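Local coordinates for probable benzoylformate decarboxylase (Rhodococcus jostii, PDB 7ORX), which belongs to the thiamine diphosphate-dependent enzymes and binds thiamine diphosphate together with a sodium ion as an assembly of four chains, at residues 375-380 with 398-403; 371-376 with 424-429; 408-413 with 436-441; 56-61 with 89-94. One frame throughout, in Å; residues are numbered along the deposited sequence.

Contact 1: 375-380 with 398-403; sequences YVNEST and YYFPAS. With TPP (thiamine diphosphate), chain I.
Strand 374-378 and the short strand 398-399 pair in parallel within a beta-alpha-beta unit, Y375 opposite Y398 and V376 opposite Y399, and the first strand runs on into the thiamine diphosphate pocket. Y399 does the bonding: its N donates to Y375 O at 3.0 Å, and its O accepts N377 N at 2.9 Å. Beyond the ladder, side chains take over. N377 has CG anti to its backbone N (chi1 -166°), and its CB meets Y398 CE1 at 3.5 Å, amide and phenol planes 60° apart. An asparagine suits this place because OD1 also takes S379 N at 2.9 Å, an Asx turn where the strand gives way to the loop; the same oxygen lies in plane at the edge of the F400 ring, 3.8 Å from CD2. P401 CD covers one face of that ring toward its rim and sits 3.4 Å from N377 O. The turn leads to T380, whose OG1 makes a weak 3.1 Å hydrogen bond to O2B of the diphosphate. S379 OG bonds T382, and E378 OE1 accepts F408 N. Around this edge of the sheet, strand 425-430 flanks 374-378, V376 packs on helix 409-418, and P401 touches N87 of helix 82-90.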
# COMPACT_ATOMS: atom_id res chain seq x y z
N TYR C 375 -33.35 -16.60 -7.42
CA TYR C 375 -32.46 -17.73 -7.06
C TYR C 375 -31.09 -17.20 -6.68
O TYR C 375 -30.46 -16.61 -7.53
CB TYR C 375 -32.38 -18.77 -8.19
CG TYR C 375 -33.72 -19.38 -8.52
CD1 TYR C 375 -34.26 -20.43 -7.79
CD2 TYR C 375 -34.50 -18.84 -9.52
CE1 TYR C 375 -35.50 -20.96 -8.10
CE2 TYR C 375 -35.75 -19.34 -9.82
CZ TYR C 375 -36.26 -20.42 -9.13
OH TYR C 375 -37.50 -20.88 -9.48
N VAL C 376 -30.64 -17.46 -5.47
CA VAL C 376 -29.22 -17.21 -5.09
C VAL C 376 -28.48 -18.54 -5.15
O VAL C 376 -28.67 -19.38 -4.26
CB VAL C 376 -29.11 -16.53 -3.72
CG1 VAL C 376 -27.68 -16.37 -3.27
CG2 VAL C 376 -29.81 -15.18 -3.70
N ASN C 377 -27.65 -18.71 -6.17
CA ASN C 377 -26.92 -19.94 -6.56
C ASN C 377 -25.49 -19.90 -6.03
O ASN C 377 -24.82 -18.94 -6.28
CB ASN C 377 -26.86 -20.03 -8.08
CG ASN C 377 -26.45 -21.40 -8.55
OD1 ASN C 377 -25.50 -21.96 -8.02
ND2 ASN C 377 -27.18 -21.96 -9.49
N GLU C 378 -25.04 -20.93 -5.34
CA GLU C 378 -23.61 -21.10 -4.99
C GLU C 378 -23.34 -22.59 -5.02
O GLU C 378 -23.05 -23.18 -3.98
CB GLU C 378 -23.31 -20.43 -3.66
CG GLU C 378 -21.81 -20.32 -3.37
CD GLU C 378 -21.47 -19.53 -2.10
OE1 GLU C 378 -20.97 -18.35 -2.25
OE2 GLU C 378 -21.77 -20.04 -0.97
N SER C 379 -23.55 -23.19 -6.19
CA SER C 379 -23.49 -24.65 -6.44
C SER C 379 -22.61 -24.81 -7.68
O SER C 379 -23.14 -24.61 -8.81
CB SER C 379 -24.85 -25.26 -6.65
OG SER C 379 -24.76 -26.66 -6.88
N THR C 380 -21.33 -25.06 -7.46
CA THR C 380 -20.28 -24.74 -8.45
C THR C 380 -20.33 -25.76 -9.59
O THR C 380 -20.19 -25.31 -10.74
CB THR C 380 -18.96 -24.49 -7.71
OG1 THR C 380 -18.84 -25.45 -6.69
CG2 THR C 380 -18.94 -23.13 -7.03
N TYR C 398 -31.60 -14.08 -10.60
CA TYR C 398 -30.40 -14.92 -10.39
C TYR C 398 -29.25 -14.07 -9.84
O TYR C 398 -28.95 -13.02 -10.40
CB TYR C 398 -29.99 -15.57 -11.72
CG TYR C 398 -28.83 -16.54 -11.63
CD1 TYR C 398 -29.05 -17.85 -11.28
CD2 TYR C 398 -27.53 -16.16 -11.88
CE1 TYR C 398 -28.01 -18.76 -11.17
CE2 TYR C 398 -26.47 -17.06 -11.77
CZ TYR C 398 -26.72 -18.36 -11.42
OH TYR C 398 -25.72 -19.28 -11.30
N TYR C 399 -28.63 -14.55 -8.77
CA TYR C 399 -27.36 -14.04 -8.20
C TYR C 399 -26.44 -15.24 -7.94
O TYR C 399 -26.87 -16.23 -7.43
CB TYR C 399 -27.60 -13.21 -6.93
CG TYR C 399 -28.55 -12.08 -7.18
CD1 TYR C 399 -28.12 -10.91 -7.76
CD2 TYR C 399 -29.89 -12.19 -6.91
CE1 TYR C 399 -28.99 -9.87 -8.04
CE2 TYR C 399 -30.78 -11.17 -7.20
CZ TYR C 399 -30.32 -10.00 -7.75
OH TYR C 399 -31.24 -9.05 -7.99
N PHE C 400 -25.18 -15.11 -8.31
CA PHE C 400 -24.08 -16.08 -8.09
C PHE C 400 -22.85 -15.24 -7.71
O PHE C 400 -22.65 -14.17 -8.23
CB PHE C 400 -23.91 -16.93 -9.35
CG PHE C 400 -22.79 -17.93 -9.30
CD1 PHE C 400 -21.48 -17.53 -9.39
CD2 PHE C 400 -23.03 -19.27 -9.11
CE1 PHE C 400 -20.45 -18.45 -9.31
CE2 PHE C 400 -22.00 -20.20 -9.01
CZ PHE C 400 -20.70 -19.78 -9.09
N PRO C 401 -21.98 -15.72 -6.80
CA PRO C 401 -20.84 -14.92 -6.36
C PRO C 401 -19.97 -14.47 -7.53
O PRO C 401 -19.47 -15.33 -8.24
CB PRO C 401 -20.06 -15.87 -5.42
CG PRO C 401 -20.59 -17.24 -5.71
CD PRO C 401 -22.02 -17.02 -6.14
N ALA C 402 -19.74 -13.17 -7.66
CA ALA C 402 -19.13 -12.56 -8.86
C ALA C 402 -17.62 -12.79 -8.90
O ALA C 402 -17.07 -12.57 -9.96
CB ALA C 402 -19.51 -11.10 -8.99
N SER C 403 -16.98 -13.22 -7.83
CA SER C 403 -15.55 -13.64 -7.90
C SER C 403 -15.41 -15.08 -7.39
O SER C 403 -14.31 -15.48 -7.03
CB SER C 403 -14.64 -12.70 -7.16
OG SER C 403 -14.60 -13.05 -5.78
N1' TPP I . -12.52 -21.17 -0.90
C2' TPP I . -13.29 -20.12 -1.22
CM2 TPP I . -13.53 -19.08 -0.18
N3' TPP I . -13.85 -19.93 -2.42
C4' TPP I . -13.62 -20.85 -3.36
N4' TPP I . -14.19 -20.63 -4.56
C5' TPP I . -12.83 -22.00 -3.12
C6' TPP I . -12.30 -22.09 -1.85
C7' TPP I . -12.58 -23.08 -4.17
N3 TPP I . -13.79 -23.86 -4.53
C2 TPP I . -14.38 -23.73 -5.71
S1 TPP I . -15.71 -24.81 -5.92
C5 TPP I . -15.41 -25.44 -4.33
C4 TPP I . -14.41 -24.79 -3.69
CM4 TPP I . -13.97 -25.03 -2.27
C6 TPP I . -16.18 -26.63 -3.83
C7 TPP I . -17.51 -26.27 -3.22
O7 TPP I . -18.50 -27.05 -3.92
PA TPP I . -19.95 -27.29 -3.30
O1A TPP I . -20.62 -26.14 -2.63
O2A TPP I . -19.79 -28.52 -2.47
O3A TPP I . -20.68 -27.58 -4.70
PB TPP I . -20.36 -28.73 -5.81
O1B TPP I . -21.38 -28.60 -6.93
O2B TPP I . -18.93 -28.53 -6.27
O3B TPP I . -20.52 -30.02 -5.04

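Contact 2: 371-376 with 424-429; sequences DDAIYV and QVIGLI
I374 and V376 each use both N and O toward segment 424-429, giving four backbone hydrogen bonds in parallel register. I374 N donates to Q424 O at 2.9 Å and I374 O accepts I426 N at 2.9 Å; V376 N then reaches I426 O at 3.0 Å, and V376 O takes L428 N at 2.9 Å. Q424, just ahead of the strand, bends its NE2 to the carbonyl O of the next residue, V425, at 3.0 Å and also bonds P450 O. Strand 374-378 lies between 398-399 and 425-430 in the six-stranded parallel sheet of an open alpha/beta fold, with helices over both faces. Branched aliphatic residues suit such buried strands. On one face V425 touches its direct partner I374, CG2 4.0 Å from I374 CB, and the diagonal V376, CG1 4.1 Å from V376 CG2, while helix 409-418 covers it through A413 and A416. The other face carries Y375 and I426, side by side and pointing the same way. The tyrosine's CG is anti to the carbonyl carbon (chi1 -60°), and its ring brings CE1 to 3.5 Å from I426 CD1. That methyl also touches A373 CB, and L428 CD1 meets the ring at CD1. V365 and F362 of helix 358-368 pack against Y375 and L428.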
# COMPACT_ATOMS: atom_id res chain seq x y z
N ASP C 371 -43.45 -18.15 -10.40
CA ASP C 371 -43.08 -17.43 -11.66
C ASP C 371 -41.90 -16.46 -11.40
O ASP C 371 -41.05 -16.28 -12.29
CB ASP C 371 -44.35 -16.69 -12.13
CG ASP C 371 -44.41 -16.18 -13.55
OD1 ASP C 371 -44.40 -17.06 -14.49
OD2 ASP C 371 -44.54 -14.90 -13.72
N ASP C 372 -41.85 -15.82 -10.23
CA ASP C 372 -41.01 -14.63 -9.97
C ASP C 372 -40.05 -14.90 -8.81
O ASP C 372 -39.60 -13.94 -8.18
CB ASP C 372 -41.90 -13.41 -9.66
CG ASP C 372 -42.76 -13.51 -8.40
OD1 ASP C 372 -42.83 -14.61 -7.78
OD2 ASP C 372 -43.36 -12.49 -8.01
N ALA C 373 -39.71 -16.15 -8.55
CA ALA C 373 -38.70 -16.46 -7.50
C ALA C 373 -37.41 -15.72 -7.85
O ALA C 373 -37.20 -15.47 -9.03
CB ALA C 373 -38.47 -17.93 -7.39
N ILE C 374 -36.60 -15.42 -6.85
CA ILE C 374 -35.18 -14.99 -6.96
C ILE C 374 -34.29 -16.17 -6.58
O ILE C 374 -34.46 -16.65 -5.46
CB ILE C 374 -34.93 -13.82 -6.00
CG1 ILE C 374 -35.79 -12.61 -6.35
CG2 ILE C 374 -33.45 -13.47 -5.94
CD1 ILE C 374 -35.69 -11.48 -5.41
N TYR C 375 -33.35 -16.60 -7.42
CA TYR C 375 -32.46 -17.73 -7.06
C TYR C 375 -31.09 -17.20 -6.68
O TYR C 375 -30.46 -16.61 -7.53
CB TYR C 375 -32.38 -18.77 -8.19
CG TYR C 375 -33.72 -19.38 -8.52
CD1 TYR C 375 -34.26 -20.43 -7.79
CD2 TYR C 375 -34.50 -18.84 -9.52
CE1 TYR C 375 -35.50 -20.96 -8.10
CE2 TYR C 375 -35.75 -19.34 -9.82
CZ TYR C 375 -36.26 -20.42 -9.13
OH TYR C 375 -37.50 -20.88 -9.48
N VAL C 376 -30.64 -17.46 -5.47
CA VAL C 376 -29.22 -17.21 -5.09
C VAL C 376 -28.48 -18.54 -5.15
O VAL C 376 -28.67 -19.38 -4.26
CB VAL C 376 -29.11 -16.53 -3.72
CG1 VAL C 376 -27.68 -16.37 -3.27
CG2 VAL C 376 -29.81 -15.18 -3.70
N GLN C 424 -40.24 -14.69 -3.45
CA GLN C 424 -39.59 -15.79 -2.70
C GLN C 424 -38.14 -15.89 -3.15
O GLN C 424 -37.92 -16.08 -4.33
CB GLN C 424 -40.31 -17.11 -2.93
CG GLN C 424 -39.66 -18.25 -2.16
CD GLN C 424 -39.80 -18.05 -0.67
OE1 GLN C 424 -40.89 -18.20 -0.12
NE2 GLN C 424 -38.69 -17.76 -0.00
N VAL C 425 -37.20 -15.77 -2.23
CA VAL C 425 -35.78 -16.11 -2.50
C VAL C 425 -35.60 -17.60 -2.22
O VAL C 425 -35.96 -18.06 -1.12
CB VAL C 425 -34.83 -15.26 -1.67
CG1 VAL C 425 -33.40 -15.72 -1.83
CG2 VAL C 425 -34.94 -13.80 -2.05
N ILE C 426 -35.00 -18.31 -3.17
CA ILE C 426 -34.59 -19.72 -3.03
C ILE C 426 -33.07 -19.78 -3.14
O ILE C 426 -32.56 -19.44 -4.19
CB ILE C 426 -35.30 -20.57 -4.09
CG1 ILE C 426 -36.80 -20.34 -4.04
CG2 ILE C 426 -34.95 -22.03 -3.92
CD1 ILE C 426 -37.56 -20.89 -5.21
N GLY C 427 -32.40 -20.21 -2.10
CA GLY C 427 -30.95 -20.49 -2.11
C GLY C 427 -30.69 -21.88 -2.64
O GLY C 427 -31.40 -22.82 -2.20
N LEU C 428 -29.78 -22.02 -3.60
CA LEU C 428 -29.32 -23.33 -4.07
C LEU C 428 -27.83 -23.42 -3.80
O LEU C 428 -27.07 -22.90 -4.62
CB LEU C 428 -29.63 -23.43 -5.56
CG LEU C 428 -31.10 -23.28 -5.92
CD1 LEU C 428 -31.19 -22.94 -7.41
CD2 LEU C 428 -31.89 -24.56 -5.58
N ILE C 429 -27.46 -23.98 -2.66
CA ILE C 429 -26.09 -23.92 -2.10
C ILE C 429 -25.55 -25.33 -2.15
O ILE C 429 -26.30 -26.22 -1.81
CB ILE C 429 -26.16 -23.42 -0.64
CG1 ILE C 429 -27.09 -22.21 -0.48
CG2 ILE C 429 -24.78 -23.15 -0.06
CD1 ILE C 429 -26.85 -21.10 -1.46

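Contact 3: 408-413 with 436-441; sequences FGLPAA and YGITAL. With TPP (thiamine diphosphate), chain I.
L410 and P411 of helix 409-418 press on the turn that leads into helix 440-447, and they carry nearly all of the packing. P411 is the close-fitting side: A440 CB lies 3.6 Å from P411 CA and 3.7 Å from P411 CG, and G437 O comes within 3.6 Å of CG. Small residues suit this spot, since G437, without a side chain, lets P411 CD stand 4.0 Å from its CA. The type I turn from G437 to A440, with A440 N bonded to G437 O, presents that alanine methyl to the proline. L410 CD2 meets L441 CD2 at 3.6 Å, the two leucines crossing at about a right angle. Toward I438 the fit is looser: the CD1 atoms of L410 and I438 are 4.2 Å apart. All the touching residues are buried, and on the looser side I438 packs on Y493 of the second subunit. Y436 turns from the helix to thiamine diphosphate, its ring carbon CE2 3.7 Å from N1', while its OH is hydrogen-bonded to N26 OD1 of the second subunit. With no hydrogen bond between the segments, the fit rests on shape and the burial of apolar groups; directional bonding is left to the turn and to Y436.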
# COMPACT_ATOMS: atom_id res chain seq x y z
N PHE C 408 -20.82 -16.54 -0.07
CA PHE C 408 -21.77 -15.53 -0.56
C PHE C 408 -23.20 -16.06 -0.48
O PHE C 408 -24.04 -15.35 0.01
CB PHE C 408 -21.40 -15.13 -1.98
CG PHE C 408 -22.44 -14.34 -2.72
CD1 PHE C 408 -22.46 -12.97 -2.63
CD2 PHE C 408 -23.37 -14.97 -3.54
CE1 PHE C 408 -23.39 -12.23 -3.33
CE2 PHE C 408 -24.30 -14.23 -4.25
CZ PHE C 408 -24.32 -12.86 -4.12
N GLY C 409 -23.47 -17.27 -0.95
CA GLY C 409 -24.84 -17.75 -1.23
C GLY C 409 -25.76 -17.76 -0.03
O GLY C 409 -26.79 -17.04 -0.05
N LEU C 410 -25.45 -18.52 1.00
CA LEU C 410 -26.38 -18.63 2.15
C LEU C 410 -26.71 -17.24 2.67
O LEU C 410 -27.88 -16.88 2.74
CB LEU C 410 -25.79 -19.53 3.24
CG LEU C 410 -26.85 -20.45 3.83
CD1 LEU C 410 -26.23 -21.62 4.59
CD2 LEU C 410 -27.78 -19.65 4.70
N PRO C 411 -25.70 -16.43 3.05
CA PRO C 411 -25.96 -15.09 3.56
C PRO C 411 -26.63 -14.19 2.52
O PRO C 411 -27.53 -13.49 2.88
CB PRO C 411 -24.56 -14.57 3.91
CG PRO C 411 -23.79 -15.82 4.19
CD PRO C 411 -24.27 -16.74 3.09
N ALA C 412 -26.22 -14.21 1.27
CA ALA C 412 -26.80 -13.28 0.29
C ALA C 412 -28.27 -13.63 0.15
O ALA C 412 -29.04 -12.71 -0.04
CB ALA C 412 -26.11 -13.31 -1.04
N ALA C 413 -28.64 -14.89 0.28
CA ALA C 413 -30.05 -15.31 0.15
C ALA C 413 -30.85 -14.64 1.25
O ALA C 413 -31.92 -14.08 0.98
CB ALA C 413 -30.18 -16.81 0.26
N TYR C 436 -19.16 -21.98 4.53
CA TYR C 436 -18.49 -20.64 4.57
C TYR C 436 -19.47 -19.58 5.13
O TYR C 436 -18.90 -18.65 5.70
CB TYR C 436 -17.91 -20.24 3.22
CG TYR C 436 -16.91 -21.19 2.60
CD1 TYR C 436 -17.35 -22.25 1.82
CD2 TYR C 436 -15.55 -21.00 2.72
CE1 TYR C 436 -16.46 -23.11 1.21
CE2 TYR C 436 -14.64 -21.83 2.10
CZ TYR C 436 -15.09 -22.90 1.34
OH TYR C 436 -14.25 -23.79 0.72
N GLY C 437 -20.81 -19.74 5.03
CA GLY C 437 -21.78 -18.74 5.51
C GLY C 437 -22.89 -19.29 6.36
O GLY C 437 -23.99 -18.72 6.37
N ILE C 438 -22.65 -20.38 7.08
CA ILE C 438 -23.68 -21.24 7.75
C ILE C 438 -24.38 -20.42 8.82
O ILE C 438 -25.59 -20.58 9.03
CB ILE C 438 -23.02 -22.51 8.33
CG1 ILE C 438 -24.05 -23.58 8.70
CG2 ILE C 438 -22.11 -22.19 9.50
CD1 ILE C 438 -24.75 -24.20 7.49
N THR C 439 -23.64 -19.54 9.50
CA THR C 439 -24.15 -18.75 10.64
C THR C 439 -25.23 -17.76 10.18
O THR C 439 -25.92 -17.28 11.04
CB THR C 439 -23.04 -17.96 11.33
OG1 THR C 439 -22.52 -17.07 10.35
CG2 THR C 439 -21.94 -18.84 11.89
N ALA C 440 -25.36 -17.44 8.89
CA ALA C 440 -26.44 -16.55 8.42
C ALA C 440 -27.79 -17.20 8.65
O ALA C 440 -28.81 -16.48 8.59
CB ALA C 440 -26.27 -16.23 6.97
N LEU C 441 -27.83 -18.50 8.91
CA LEU C 441 -29.11 -19.18 9.21
C LEU C 441 -29.68 -18.62 10.51
O LEU C 441 -30.91 -18.46 10.59
CB LEU C 441 -28.87 -20.68 9.32
CG LEU C 441 -28.70 -21.42 8.01
CD1 LEU C 441 -28.46 -22.89 8.29
CD2 LEU C 441 -29.93 -21.22 7.12
N1' TPP I . -12.52 -21.17 -0.90
C2' TPP I . -13.29 -20.12 -1.22
CM2 TPP I . -13.53 -19.08 -0.18
N3' TPP I . -13.85 -19.93 -2.42
C4' TPP I . -13.62 -20.85 -3.36
N4' TPP I . -14.19 -20.63 -4.56
C5' TPP I . -12.83 -22.00 -3.12
C6' TPP I . -12.30 -22.09 -1.85
C7' TPP I . -12.58 -23.08 -4.17
N3 TPP I . -13.79 -23.86 -4.53
C2 TPP I . -14.38 -23.73 -5.71
S1 TPP I . -15.71 -24.81 -5.92
C5 TPP I . -15.41 -25.44 -4.33
C4 TPP I . -14.41 -24.79 -3.69
CM4 TPP I . -13.97 -25.03 -2.27
C6 TPP I . -16.18 -26.63 -3.83
C7 TPP I . -17.51 -26.27 -3.22
O7 TPP I . -18.50 -27.05 -3.92
PA TPP I . -19.95 -27.29 -3.30
O1A TPP I . -20.62 -26.14 -2.63
O2A TPP I . -19.79 -28.52 -2.47
O3A TPP I . -20.68 -27.58 -4.70
PB TPP I . -20.36 -28.73 -5.81
O1B TPP I . -21.38 -28.60 -6.93
O2B TPP I . -18.93 -28.53 -6.27
O3B TPP I . -20.52 -30.02 -5.04

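Contact 4: 56-61 with 89-94; sequences MADGYS and VYSHSP
D58 and S93 meet through their polar ends, the carboxylate of helix 50-64 reaching across to the hydroxyl that follows helix 82-90. The aspartate holds CG anti to its backbone N (chi1 -159°), and the S93 hydroxyl comes in nearly in line with the CG-OD1 bond. S93 OG donates to D58 OD1 at 2.7 Å, the one hydrogen bond between the segments. The other oxygen, OD2, takes a weak bond from S88 OG, so one oxygen is bound by S93, past the helix, and the other weakly by S88 within it. S91 stands beside them, its OG 3.8 Å from D58 OD1. That hydroxyl sits between its own backbone N and carbonyl carbon (chi1 70°), and it bonds back to N87 O in the last helical turn. One turn further along helix 50-64, S61 points toward segment 89-94: its OG is 3.6 Å from P94 CD and 3.8 Å from S93 OG, and has a weak bond to E66 O. Serines suit these places, being short enough to fit between two closely set backbones while still offering a polar atom. The chain reaches this position through H92, whose positive phi (52°) ends helix 82-90 in a Schellman motif, with H92 N bonded to V89 O; it then turns to bring S93 and P94 against helix 50-64 before strand 95-101. F408 packs on D58 as well. Hydroxyl donors such as S93 OG can partly offset the charge of this buried carboxylate, and burial may make its ionisation somewhat less favourable than in water.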
# COMPACT_ATOMS: atom_id res chain seq x y z
N MET C 56 -24.64 -10.84 3.58
CA MET C 56 -26.06 -10.46 3.78
C MET C 56 -26.28 -9.04 3.22
O MET C 56 -27.27 -8.81 2.51
CB MET C 56 -26.46 -10.48 5.26
CG MET C 56 -27.02 -11.78 5.73
SD MET C 56 -27.10 -11.96 7.57
CE MET C 56 -27.95 -10.43 7.89
N ALA C 57 -25.37 -8.11 3.55
CA ALA C 57 -25.46 -6.71 3.13
C ALA C 57 -25.42 -6.70 1.61
O ALA C 57 -26.19 -5.97 1.00
CB ALA C 57 -24.32 -5.94 3.73
N ASP C 58 -24.55 -7.54 1.04
CA ASP C 58 -24.34 -7.61 -0.43
C ASP C 58 -25.67 -8.03 -1.07
O ASP C 58 -26.14 -7.34 -2.00
CB ASP C 58 -23.16 -8.53 -0.77
CG ASP C 58 -22.54 -8.28 -2.16
OD1 ASP C 58 -22.88 -7.23 -2.76
OD2 ASP C 58 -21.73 -9.13 -2.65
N GLY C 59 -26.27 -9.11 -0.58
CA GLY C 59 -27.54 -9.59 -1.14
C GLY C 59 -28.59 -8.51 -1.06
O GLY C 59 -29.35 -8.30 -2.03
N TYR C 60 -28.66 -7.84 0.07
CA TYR C 60 -29.67 -6.79 0.31
C TYR C 60 -29.47 -5.68 -0.75
O TYR C 60 -30.42 -5.20 -1.38
CB TYR C 60 -29.54 -6.26 1.73
CG TYR C 60 -30.63 -5.30 2.09
CD1 TYR C 60 -30.49 -3.95 1.85
CD2 TYR C 60 -31.81 -5.75 2.67
CE1 TYR C 60 -31.50 -3.07 2.15
CE2 TYR C 60 -32.83 -4.87 2.97
CZ TYR C 60 -32.66 -3.51 2.73
OH TYR C 60 -33.65 -2.64 3.04
N SER C 61 -28.22 -5.34 -0.99
CA SER C 61 -27.83 -4.31 -1.95
C SER C 61 -28.18 -4.70 -3.38
O SER C 61 -28.64 -3.87 -4.15
CB SER C 61 -26.38 -4.02 -1.80
OG SER C 61 -25.93 -3.34 -2.97
N VAL C 89 -16.80 -6.27 -5.15
CA VAL C 89 -16.01 -5.57 -6.20
C VAL C 89 -16.54 -5.99 -7.57
O VAL C 89 -16.93 -5.10 -8.35
CB VAL C 89 -14.50 -5.85 -6.01
CG1 VAL C 89 -13.68 -5.54 -7.24
CG2 VAL C 89 -13.97 -5.09 -4.80
N TYR C 90 -16.60 -7.28 -7.86
CA TYR C 90 -16.94 -7.78 -9.22
C TYR C 90 -18.45 -7.69 -9.47
O TYR C 90 -18.82 -7.67 -10.62
CB TYR C 90 -16.30 -9.13 -9.44
CG TYR C 90 -14.81 -9.04 -9.58
CD1 TYR C 90 -14.24 -8.56 -10.74
CD2 TYR C 90 -13.95 -9.40 -8.54
CE1 TYR C 90 -12.87 -8.45 -10.88
CE2 TYR C 90 -12.57 -9.31 -8.67
CZ TYR C 90 -12.02 -8.83 -9.85
OH TYR C 90 -10.66 -8.66 -9.97
N SER C 91 -19.27 -7.56 -8.43
CA SER C 91 -20.73 -7.38 -8.57
C SER C 91 -21.11 -5.90 -8.60
O SER C 91 -22.31 -5.61 -8.74
CB SER C 91 -21.48 -8.14 -7.50
OG SER C 91 -21.34 -7.59 -6.21
N HIS C 92 -20.12 -5.01 -8.49
CA HIS C 92 -20.31 -3.53 -8.50
C HIS C 92 -21.37 -3.18 -7.47
O HIS C 92 -22.38 -2.51 -7.84
CB HIS C 92 -20.65 -3.01 -9.92
CG HIS C 92 -19.56 -3.20 -10.92
ND1 HIS C 92 -18.27 -2.84 -10.65
CD2 HIS C 92 -19.59 -3.65 -12.19
CE1 HIS C 92 -17.52 -3.13 -11.69
NE2 HIS C 92 -18.31 -3.62 -12.66
N SER C 93 -21.14 -3.63 -6.25
CA SER C 93 -22.07 -3.47 -5.12
C SER C 93 -21.65 -2.31 -4.24
O SER C 93 -20.52 -2.30 -3.71
CB SER C 93 -22.18 -4.75 -4.35
OG SER C 93 -23.34 -5.45 -4.80
N PRO C 94 -22.51 -1.27 -4.10
CA PRO C 94 -22.18 -0.09 -3.32
C PRO C 94 -22.29 -0.26 -1.82
O PRO C 94 -23.01 0.47 -1.22
CB PRO C 94 -23.20 0.95 -3.84
CG PRO C 94 -24.36 0.14 -4.28
CD PRO C 94 -23.79 -1.16 -4.80

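How the contacts relate
Contacts 1 and 2 are successive seams of one sheet, sharing Y375 and V376, with centres 10 Å apart; E378 N to L428 O, 2.9 Å, carries the second seam past its end. Contact 3 uses helix 409-418, which packs on the sheet where V376 CG1 meets G409 O at 3.4 Å. Contacts 1 and 3 both reach thiamine diphosphate, one through T380 at the diphosphate, the other through Y436 near the pyrimidine ring. Contact 4 belongs to the N-terminal thiamine diphosphate-binding domain and touches contact 3, with P411 O 3.4 Å from M56 CG, and contact 1 through Y90 and A402. It stays about 7 Å from contact 2 at the nearest atoms.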